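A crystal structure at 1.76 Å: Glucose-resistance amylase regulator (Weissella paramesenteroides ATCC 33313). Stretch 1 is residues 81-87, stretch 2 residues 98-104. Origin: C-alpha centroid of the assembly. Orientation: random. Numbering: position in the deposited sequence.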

# COMPACT_ATOMS: atom_id res chain seq x y z
N MSE A 81 -20.82 -17.36 -6.40
CA MSE A 81 -19.41 -17.79 -6.28
C MSE A 81 -19.21 -18.60 -5.02
O MSE A 81 -18.57 -19.63 -5.05
CB MSE A 81 -18.42 -16.60 -6.28
CG MSE A 81 -16.97 -17.08 -6.38
SE MSE A 81 -15.82 -15.48 -6.34
CE MSE A 81 -16.42 -14.81 -8.08
N ILE A 82 -19.79 -18.13 -3.92
CA ILE A 82 -19.71 -18.83 -2.64
C ILE A 82 -20.38 -20.19 -2.80
O ILE A 82 -19.79 -21.23 -2.52
CB ILE A 82 -20.36 -18.03 -1.50
CG1 ILE A 82 -19.56 -16.75 -1.22
CG2 ILE A 82 -20.47 -18.88 -0.23
CD1 ILE A 82 -20.32 -15.72 -0.40
N ASP A 83 -21.62 -20.18 -3.30
CA ASP A 83 -22.33 -21.43 -3.56
C ASP A 83 -21.58 -22.39 -4.49
O ASP A 83 -21.43 -23.55 -4.16
CB ASP A 83 -23.74 -21.19 -4.11
CG ASP A 83 -24.71 -20.72 -3.04
OD1 ASP A 83 -24.85 -21.42 -2.00
OD2 ASP A 83 -25.33 -19.64 -3.25
N LYS A 84 -21.11 -21.91 -5.64
CA LYS A 84 -20.41 -22.80 -6.57
C LYS A 84 -19.14 -23.41 -5.95
O LYS A 84 -18.85 -24.59 -6.15
CB LYS A 84 -20.09 -22.08 -7.89
CG LYS A 84 -21.31 -21.96 -8.82
CD LYS A 84 -20.93 -21.29 -10.13
CE LYS A 84 -21.82 -21.69 -11.30
NZ LYS A 84 -21.77 -23.15 -11.57
N LEU A 85 -18.43 -22.63 -5.15
CA LEU A 85 -17.21 -23.17 -4.51
C LEU A 85 -17.57 -24.20 -3.47
O LEU A 85 -17.03 -25.31 -3.47
CB LEU A 85 -16.36 -22.04 -3.89
CG LEU A 85 -15.73 -21.11 -4.92
CD1 LEU A 85 -15.30 -19.84 -4.23
CD2 LEU A 85 -14.55 -21.76 -5.64
N LEU A 86 -18.53 -23.89 -2.60
CA LEU A 86 -18.95 -24.87 -1.60
C LEU A 86 -19.44 -26.16 -2.25
O LEU A 86 -19.19 -27.24 -1.75
CB LEU A 86 -20.05 -24.29 -0.72
CG LEU A 86 -19.71 -23.13 0.21
CD1 LEU A 86 -20.99 -22.56 0.82
CD2 LEU A 86 -18.77 -23.57 1.33
N GLU A 87 -20.12 -26.02 -3.38
CA GLU A 87 -20.68 -27.16 -4.10
C GLU A 87 -19.60 -28.00 -4.79
O GLU A 87 -19.86 -29.14 -5.15
CB GLU A 87 -21.76 -26.70 -5.08
CG GLU A 87 -22.96 -26.09 -4.36
CD GLU A 87 -23.93 -25.37 -5.27
OE1 GLU A 87 -23.82 -25.52 -6.51
OE2 GLU A 87 -24.79 -24.64 -4.74
N LEU A 98 -18.54 -10.77 7.44
CA LEU A 98 -19.35 -11.95 7.52
C LEU A 98 -20.19 -11.99 6.23
O LEU A 98 -21.24 -11.37 6.15
CB LEU A 98 -20.19 -11.89 8.80
CG LEU A 98 -19.43 -11.31 10.03
CD1 LEU A 98 -20.32 -10.53 10.99
CD2 LEU A 98 -18.64 -12.38 10.76
N LEU A 99 -19.66 -12.67 5.22
CA LEU A 99 -20.23 -12.67 3.87
C LEU A 99 -21.51 -13.49 3.74
O LEU A 99 -22.42 -13.10 3.03
CB LEU A 99 -19.23 -13.19 2.84
CG LEU A 99 -18.13 -12.20 2.48
CD1 LEU A 99 -17.21 -12.83 1.45
CD2 LEU A 99 -18.71 -10.90 1.95
N SER A 100 -21.54 -14.64 4.39
CA SER A 100 -22.69 -15.53 4.31
C SER A 100 -22.83 -16.34 5.57
O SER A 100 -21.85 -16.76 6.18
CB SER A 100 -22.59 -16.48 3.12
OG SER A 100 -23.58 -17.49 3.22
N GLU A 101 -24.09 -16.55 5.96
CA GLU A 101 -24.46 -17.48 7.02
C GLU A 101 -23.98 -18.93 6.80
O GLU A 101 -23.87 -19.71 7.76
CB GLU A 101 -25.99 -17.44 7.22
CG GLU A 101 -26.83 -17.88 6.02
CD GLU A 101 -26.86 -16.89 4.85
OE1 GLU A 101 -27.21 -17.30 3.72
OE2 GLU A 101 -26.54 -15.69 5.04
N GLN A 102 -23.68 -19.26 5.55
CA GLN A 102 -23.22 -20.59 5.17
C GLN A 102 -21.76 -20.86 5.51
O GLN A 102 -21.33 -22.00 5.45
CB GLN A 102 -23.37 -20.78 3.65
CG GLN A 102 -24.78 -20.69 3.09
CD GLN A 102 -24.74 -20.49 1.58
OE1 GLN A 102 -24.25 -19.46 1.10
NE2 GLN A 102 -25.22 -21.46 0.84
N ILE A 103 -21.00 -19.81 5.82
CA ILE A 103 -19.55 -19.95 5.96
C ILE A 103 -19.00 -19.35 7.24
O ILE A 103 -19.64 -18.52 7.86
CB ILE A 103 -18.81 -19.32 4.76
CG1 ILE A 103 -18.88 -17.79 4.75
CG2 ILE A 103 -19.30 -19.92 3.44
CD1 ILE A 103 -18.05 -17.20 3.62
N SER A 104 -17.82 -19.79 7.63
CA SER A 104 -17.16 -19.23 8.80
C SER A 104 -16.48 -17.90 8.46
O SER A 104 -16.21 -17.60 7.30
CB SER A 104 -16.12 -20.19 9.38
OG SER A 104 -16.76 -21.35 9.89

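Stretch 1 is helical and belongs to a helix that begins earlier in the chain. Its backbone hydrogen bonds follow the i to i+4 pattern: Leu85 N to Met81 O at 3.0 Å, Leu86 N to Ile82 O at 2.9 Å, and Glu87 N to Asp83 O at 2.9 Å. Stretch 2 has no regular helix or strand where it meets this helix. It folds there into a type I beta turn from Ser100 to Ile103, closed by Ile103 N donating to Ser100 O at 3.2 Å. The two backbones do not touch. The nearest CA atoms, those of Ile82 and Ser100, are 8.3 Å apart, so side chains fill the gap. The contact is small, burying 260 Å² in total.

The apolar part centres on Ile82 and Leu86, one helical turn apart and both with CA-to-CB directed toward stretch 2. Ile82 has the largest covered area of any residue here. Its CD1 lies 4.3 Å from Leu99 CB and also 4.3 Å from Ser100 CB. Its CG2 meets Ile103 CG2 at 4.0 Å. Leu86 CD1 approaches the same methyl, Ile103 CG2, at 4.1 Å. Ile103 CG2 is thus shared by the two helix residues. These are van der Waals contacts between aliphatic groups, and they keep carbon surface away from water.

One hydrogen bond joins the stretches. Gln102 NE2 donates to Asp83 OD1 at 2.9 Å, with an N-H...acceptor angle of 171°. The bond is short and nearly linear. It pairs a neutral amide with a carboxylate, so it is not a salt bridge. The CA-to-CB bond of Asp83 points sideways, but its carboxylate end comes nearer to stretch 2 and reaches the amide.

Two further hydrogen bonds within the turn involve Gln102. Its backbone N donates to Ser100 OG at 2.9 Å, with an angle of 165°. Ser100 OG in turn donates to Gln102 OE1 at 3.0 Å. The serine hydroxyl therefore accepts from the backbone and donates to the side chain of the same residue. The two ends of the Gln102 amide have different partners: OE1 accepts from the turn, and NE2 donates to the helix.

Gln102 also packs against the helix. Its CB lies 4.1 Å from Leu86 CD1, a carbon-to-carbon contact. Its polar OE1 lies 4.0 Å from Ile82 CG2, a van der Waals contact only. The residue therefore combines the polar link to Asp83 with packing against Ile82 and Leu86.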